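Local coordinates for protein putative 6-pyruvoyl tetrahydrobiopterin synthase (Caenorhabditis elegans, PDB 2G64) that probably converts 7,8-dihydroneopterin triphosphate into 6-pyruvoyl tetrahydropterin, a zinc-dependent step that eliminates triphosphate on the way to tetrahydrobiopterin, at residues I6-R11 with K53-V58. The protein carries 1 engineered substitution. Numbering follows the deposited sequence.
Sequences IVTMER and KLRGEV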
loop_
_atom_site.group_PDB
_atom_site.type_symbol
_atom_site.label_atom_id
_atom_site.label_comp_id
_atom_site.label_asym_id
_atom_site.label_seq_id
_atom_site.Cartn_x
_atom_site.Cartn_y
_atom_site.Cartn_z
ATOM N N ILE A 6 -11.061 -26.968 -1.761
ATOM C CA ILE A 6 -9.889 -26.482 -2.477
ATOM C C ILE A 6 -9.703 -24.987 -2.149
ATOM O O ILE A 6 -10.618 -24.180 -2.300
ATOM C CB ILE A 6 -10.054 -26.644 -4.001
ATOM C CG1 ILE A 6 -10.333 -28.108 -4.370
ATOM C CG2 ILE A 6 -8.813 -26.135 -4.748
ATOM C CD1 ILE A 6 -9.337 -29.084 -3.803
ATOM N N VAL A 7 -8.520 -24.643 -1.669
ATOM C CA VAL A 7 -8.243 -23.262 -1.252
ATOM C C VAL A 7 -6.890 -22.884 -1.878
ATOM O O VAL A 7 -6.064 -23.757 -2.185
ATOM C CB VAL A 7 -8.183 -23.178 0.305
ATOM C CG1 VAL A 7 -7.518 -21.884 0.818
ATOM C CG2 VAL A 7 -9.568 -23.409 0.922
ATOM N N THR A 8 -6.656 -21.590 -2.071
ATOM C CA THR A 8 -5.335 -21.146 -2.508
ATOM C C THR A 8 -4.570 -20.529 -1.335
ATOM O O THR A 8 -5.167 -19.988 -0.398
ATOM C CB THR A 8 -5.386 -20.092 -3.660
ATOM O OG1 THR A 8 -5.993 -18.890 -3.198
ATOM C CG2 THR A 8 -6.166 -20.620 -4.886
ATOM N N MET A 9 -3.254 -20.644 -1.403
ATOM C CA MET A 9 -2.359 -20.087 -0.394
ATOM C C MET A 9 -1.232 -19.389 -1.159
ATOM O O MET A 9 -0.565 -19.996 -2.033
ATOM C CB MET A 9 -1.785 -21.230 0.445
ATOM C CG MET A 9 -0.558 -20.882 1.265
ATOM S SD MET A 9 0.109 -22.401 1.981
ATOM C CE MET A 9 1.597 -21.741 2.729
ATOM N N GLU A 10 -1.026 -18.115 -0.836
ATOM C CA GLU A 10 -0.068 -17.307 -1.579
ATOM C C GLU A 10 0.866 -16.637 -0.598
ATOM O O GLU A 10 0.433 -16.124 0.422
ATOM C CB GLU A 10 -0.795 -16.265 -2.430
ATOM C CG GLU A 10 0.136 -15.386 -3.269
ATOM C CD GLU A 10 -0.648 -14.485 -4.208
ATOM O OE1 GLU A 10 -1.571 -13.762 -3.752
ATOM O OE2 GLU A 10 -0.363 -14.509 -5.414
ATOM N N ARG A 11 2.154 -16.643 -0.928
ATOM C CA ARG A 11 3.175 -16.106 -0.049
ATOM C C ARG A 11 3.987 -15.076 -0.849
ATOM O O ARG A 11 4.362 -15.325 -2.000
ATOM C CB ARG A 11 4.065 -17.246 0.441
ATOM C CG ARG A 11 5.356 -16.796 1.114
ATOM C CD ARG A 11 5.052 -16.073 2.397
ATOM N NE ARG A 11 6.281 -15.708 3.099
ATOM C CZ ARG A 11 6.326 -15.339 4.372
ATOM N NH1 ARG A 11 5.208 -15.294 5.082
ATOM N NH2 ARG A 11 7.486 -15.021 4.935
ATOM N N LYS A 53 1.833 -18.687 -5.474
ATOM C CA LYS A 53 0.468 -19.100 -5.171
ATOM C C LYS A 53 0.301 -20.610 -5.389
ATOM O O LYS A 53 0.653 -21.145 -6.437
ATOM C CB LYS A 53 -0.528 -18.315 -6.045
ATOM C CG LYS A 53 -2.018 -18.510 -5.694
ATOM C CD LYS A 53 -2.843 -17.547 -6.544
ATOM C CE LYS A 53 -4.318 -17.620 -6.213
ATOM N NZ LYS A 53 -5.078 -16.435 -6.714
ATOM N N LEU A 54 -0.237 -21.268 -4.373
ATOM C CA LEU A 54 -0.433 -22.714 -4.377
ATOM C C LEU A 54 -1.937 -22.947 -4.361
ATOM O O LEU A 54 -2.692 -22.095 -3.879
ATOM C CB LEU A 54 0.188 -23.314 -3.111
ATOM C CG LEU A 54 1.643 -22.912 -2.795
ATOM C CD1 LEU A 54 2.124 -23.743 -1.585
ATOM C CD2 LEU A 54 2.561 -23.147 -3.996
ATOM N N ARG A 55 -2.385 -24.077 -4.897
ATOM C CA ARG A 55 -3.810 -24.410 -4.819
ATOM C C ARG A 55 -3.945 -25.911 -4.549
ATOM O O ARG A 55 -3.255 -26.731 -5.173
ATOM C CB ARG A 55 -4.496 -24.049 -6.141
ATOM C CG ARG A 55 -5.987 -24.336 -6.177
ATOM C CD ARG A 55 -6.568 -23.854 -7.498
ATOM N NE ARG A 55 -8.022 -23.906 -7.488
ATOM C CZ ARG A 55 -8.733 -24.960 -7.876
ATOM N NH1 ARG A 55 -8.120 -26.056 -8.298
ATOM N NH2 ARG A 55 -10.059 -24.922 -7.834
ATOM N N GLY A 56 -4.816 -26.281 -3.625
ATOM C CA GLY A 56 -4.933 -27.703 -3.290
ATOM C C GLY A 56 -5.950 -27.927 -2.203
ATOM O O GLY A 56 -6.500 -26.970 -1.641
ATOM N N GLU A 57 -6.214 -29.200 -1.917
ATOM C CA GLU A 57 -7.098 -29.541 -0.809
ATOM C C GLU A 57 -6.537 -29.110 0.539
ATOM O O GLU A 57 -5.347 -29.327 0.835
ATOM C CB GLU A 57 -7.313 -31.053 -0.744
ATOM C CG GLU A 57 -8.164 -31.606 -1.863
ATOM C CD GLU A 57 -8.230 -33.111 -1.774
ATOM O OE1 GLU A 57 -8.766 -33.634 -0.775
ATOM O OE2 GLU A 57 -7.729 -33.770 -2.697
ATOM N N VAL A 58 -7.418 -28.586 1.388
ATOM C CA VAL A 58 -7.078 -28.332 2.790
ATOM C C VAL A 58 -6.870 -29.667 3.523
ATOM O O VAL A 58 -7.696 -30.566 3.435
ATOM C CB VAL A 58 -8.195 -27.522 3.490
ATOM C CG1 VAL A 58 -7.851 -27.259 4.957
ATOM C CG2 VAL A 58 -8.488 -26.214 2.736
HETATM O O HOH W 1 -3.993 -14.951 -3.783
#
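M9 and L54 hold each other by two backbone hydrogen bonds, L54 N to M9 O at 2.7 Å and M9 N to L54 O at 2.9 Å. V7 and G56 form a second such antiparallel pair, V7 N reaching G56 O at 3.1 Å and G56 N bonding V7 O. E10 and K53 face each other at a non-hydrogen-bonded position without a salt bridge, E10 OE2 and K53 NZ lying 5.3 Å apart. A water donates to E10 OE1 (2.7 Å) and only weakly accepts from K53 NZ. The K53 chain is fully extended, and its CE passes beside T8 CB and OG1; that hydroxyl is hydrogen-bonded to T136 of the second subunit. On the same face, I6 CG1 stands beside the backbone N (chi1 -57°), which leaves CG2 anti to it and 3.3 Å above the centre of the R55 guanidinium. The other branch of I6 sends CD1 against E57 CG at 3.4 Å, while E57 OE1 is hydrogen-bonded to M4 N. An alanine in place of I6 would probably leave the face of the R55 guanidinium without its methyl cover and open a gap beside the E57 methylene. On the opposite face M9 SD lies loosely against L54 CD1. The contact joins neighbouring strands 6-19 and 44-57, and V7 to R11 also pair antiparallel with a strand of the second subunit. Four backbone bonds thus fix the strand pairing; water and alkyl contacts line the polar face, while V7, M9 and L54 are buried, helix 68-80 packing on M9 and L54.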